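Local coordinates for protein methylmalonyl-CoA carboxyltransferase 12S subunit (Propionibacterium freudenreichii, PDB 1ON3) that catalyses transfer of the carboxyl group of methylmalonyl-CoA to the biotin of the 1.3S subunit, as the hexameric core of the transcarboxylase complex, at residues P205-I208 / K209-G213. Numbering follows the deposited sequence.
Sequences PQVI and KSVTG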
loop_
_atom_site.group_PDB
_atom_site.type_symbol
_atom_site.label_atom_id
_atom_site.label_comp_id
_atom_site.label_asym_id
_atom_site.label_seq_id
_atom_site.Cartn_x
_atom_site.Cartn_y
_atom_site.Cartn_z
ATOM N N PRO E 205 -33.526 -15.686 -36.046
ATOM C CA PRO E 205 -34.663 -16.582 -36.275
ATOM C C PRO E 205 -34.450 -17.466 -37.502
ATOM O O PRO E 205 -34.745 -18.660 -37.471
ATOM C CB PRO E 205 -35.834 -15.622 -36.466
ATOM C CG PRO E 205 -35.428 -14.415 -35.678
ATOM C CD PRO E 205 -33.966 -14.280 -36.031
ATOM N N GLN E 206 -33.944 -16.877 -38.581
ATOM C CA GLN E 206 -33.708 -17.639 -39.799
ATOM C C GLN E 206 -32.769 -18.798 -39.492
ATOM O O GLN E 206 -33.086 -19.951 -39.767
ATOM C CB GLN E 206 -33.095 -16.753 -40.894
ATOM C CG GLN E 206 -34.006 -15.647 -41.436
ATOM C CD GLN E 206 -34.387 -14.617 -40.383
ATOM O OE1 GLN E 206 -33.534 -14.131 -39.636
ATOM N NE2 GLN E 206 -35.670 -14.272 -40.327
ATOM N N VAL E 207 -31.616 -18.485 -38.907
ATOM C CA VAL E 207 -30.645 -19.514 -38.575
ATOM C C VAL E 207 -31.249 -20.565 -37.649
ATOM O O VAL E 207 -31.016 -21.761 -37.830
ATOM C CB VAL E 207 -29.382 -18.903 -37.930
ATOM C CG1 VAL E 207 -28.412 -20.001 -37.531
ATOM C CG2 VAL E 207 -28.719 -17.942 -38.903
ATOM N N ILE E 208 -32.030 -20.127 -36.662
ATOM C CA ILE E 208 -32.659 -21.065 -35.732
ATOM C C ILE E 208 -33.574 -22.029 -36.479
ATOM O O ILE E 208 -33.616 -23.223 -36.179
ATOM C CB ILE E 208 -33.488 -20.321 -34.650
ATOM C CG1 ILE E 208 -32.537 -19.626 -33.666
ATOM C CG2 ILE E 208 -34.395 -21.298 -33.923
ATOM C CD1 ILE E 208 -33.237 -18.827 -32.572
ATOM N N LYS E 209 -34.317 -21.503 -37.447
ATOM C CA LYS E 209 -35.221 -22.335 -38.234
ATOM C C LYS E 209 -34.386 -23.316 -39.052
ATOM O O LYS E 209 -34.664 -24.512 -39.074
ATOM C CB LYS E 209 -36.071 -21.466 -39.168
ATOM C CG LYS E 209 -37.087 -22.247 -39.986
ATOM C CD LYS E 209 -38.061 -22.993 -39.083
ATOM C CE LYS E 209 -39.072 -23.818 -39.877
ATOM N NZ LYS E 209 -39.906 -22.970 -40.772
ATOM N N SER E 210 -33.347 -22.796 -39.704
ATOM C CA SER E 210 -32.467 -23.615 -40.526
ATOM C C SER E 210 -31.819 -24.733 -39.731
ATOM O O SER E 210 -31.541 -25.799 -40.272
ATOM C CB SER E 210 -31.367 -22.758 -41.154
ATOM O OG SER E 210 -31.913 -21.772 -42.012
ATOM N N VAL E 211 -31.585 -24.502 -38.446
ATOM C CA VAL E 211 -30.941 -25.520 -37.631
ATOM C C VAL E 211 -31.855 -26.376 -36.772
ATOM O O VAL E 211 -31.672 -27.586 -36.711
ATOM C CB VAL E 211 -29.857 -24.901 -36.725
ATOM C CG1 VAL E 211 -29.295 -25.960 -35.779
ATOM C CG2 VAL E 211 -28.752 -24.315 -37.580
ATOM N N THR E 212 -32.831 -25.770 -36.102
ATOM C CA THR E 212 -33.723 -26.545 -35.242
ATOM C C THR E 212 -35.125 -26.670 -35.827
ATOM O O THR E 212 -35.936 -27.460 -35.343
ATOM C CB THR E 212 -33.858 -25.908 -33.839
ATOM O OG1 THR E 212 -34.747 -24.788 -33.908
ATOM C CG2 THR E 212 -32.498 -25.430 -33.331
ATOM N N GLY E 213 -35.405 -25.886 -36.861
ATOM C CA GLY E 213 -36.719 -25.920 -37.474
ATOM C C GLY E 213 -37.740 -25.099 -36.704
ATOM O O GLY E 213 -38.889 -24.966 -37.127
HETATM O O HOH W 1 -34.292 -20.591 -42.341
#
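Ile208 and Thr212 meet one turn apart near the C-terminal end of the two-turn helix 205-212, a worked example of how a short peripheral helix is finished, here in the N-terminal half of a carboxyltransferase of the ClpP/crotonase superfamily. Their side chains lie side by side and point the same way: a chi1 of -72° places CG1 of Ile208 beside the backbone N and leaves CG2 opposite that N, where it runs 3.5 Å from Thr212 OG1. Thr212 swings that hydroxyl in between its own N and carbonyl carbon (chi1 78°), where OG1 comes back to 3.0 Å from Ile208 O. OG1 is also hydrogen-bonded to OE2 of Glu214, and which of the two acceptors receives its one proton is not settled. Ile208 O gathers several donors: a 2.7 Å bond from Thr212 N and weak ones from Val211 N and Gly213 N, and Gly213 then leaves the helix with positive phi. Ile208 itself is buried, packed on Leu221 of helix 218-222 and on Gly376 of a second subunit, whose Pro375 touches Val211 and Thr212.

The remaining side chains face different neighbours. Val207, part of the methylmalonic acid pocket, touches the bound ligand; its CG1 lies 4.3 Å from Val211 CG2, a loose apolar contact beside the bond from Val211 N to Val207 O. Lys209 bends at chi2 and chi4 and sends NZ to a salt bridge with Asp215, just beyond the helix, while its N donates to Pro205 O. On the exposed side, Gln206 O accepts a nearly straight bond from Ser210 N at 2.9 Å, and a water oxygen bridges the two residues, donating to Gln206 O and hydrogen-bonded at 2.7 Å to Ser210 OG.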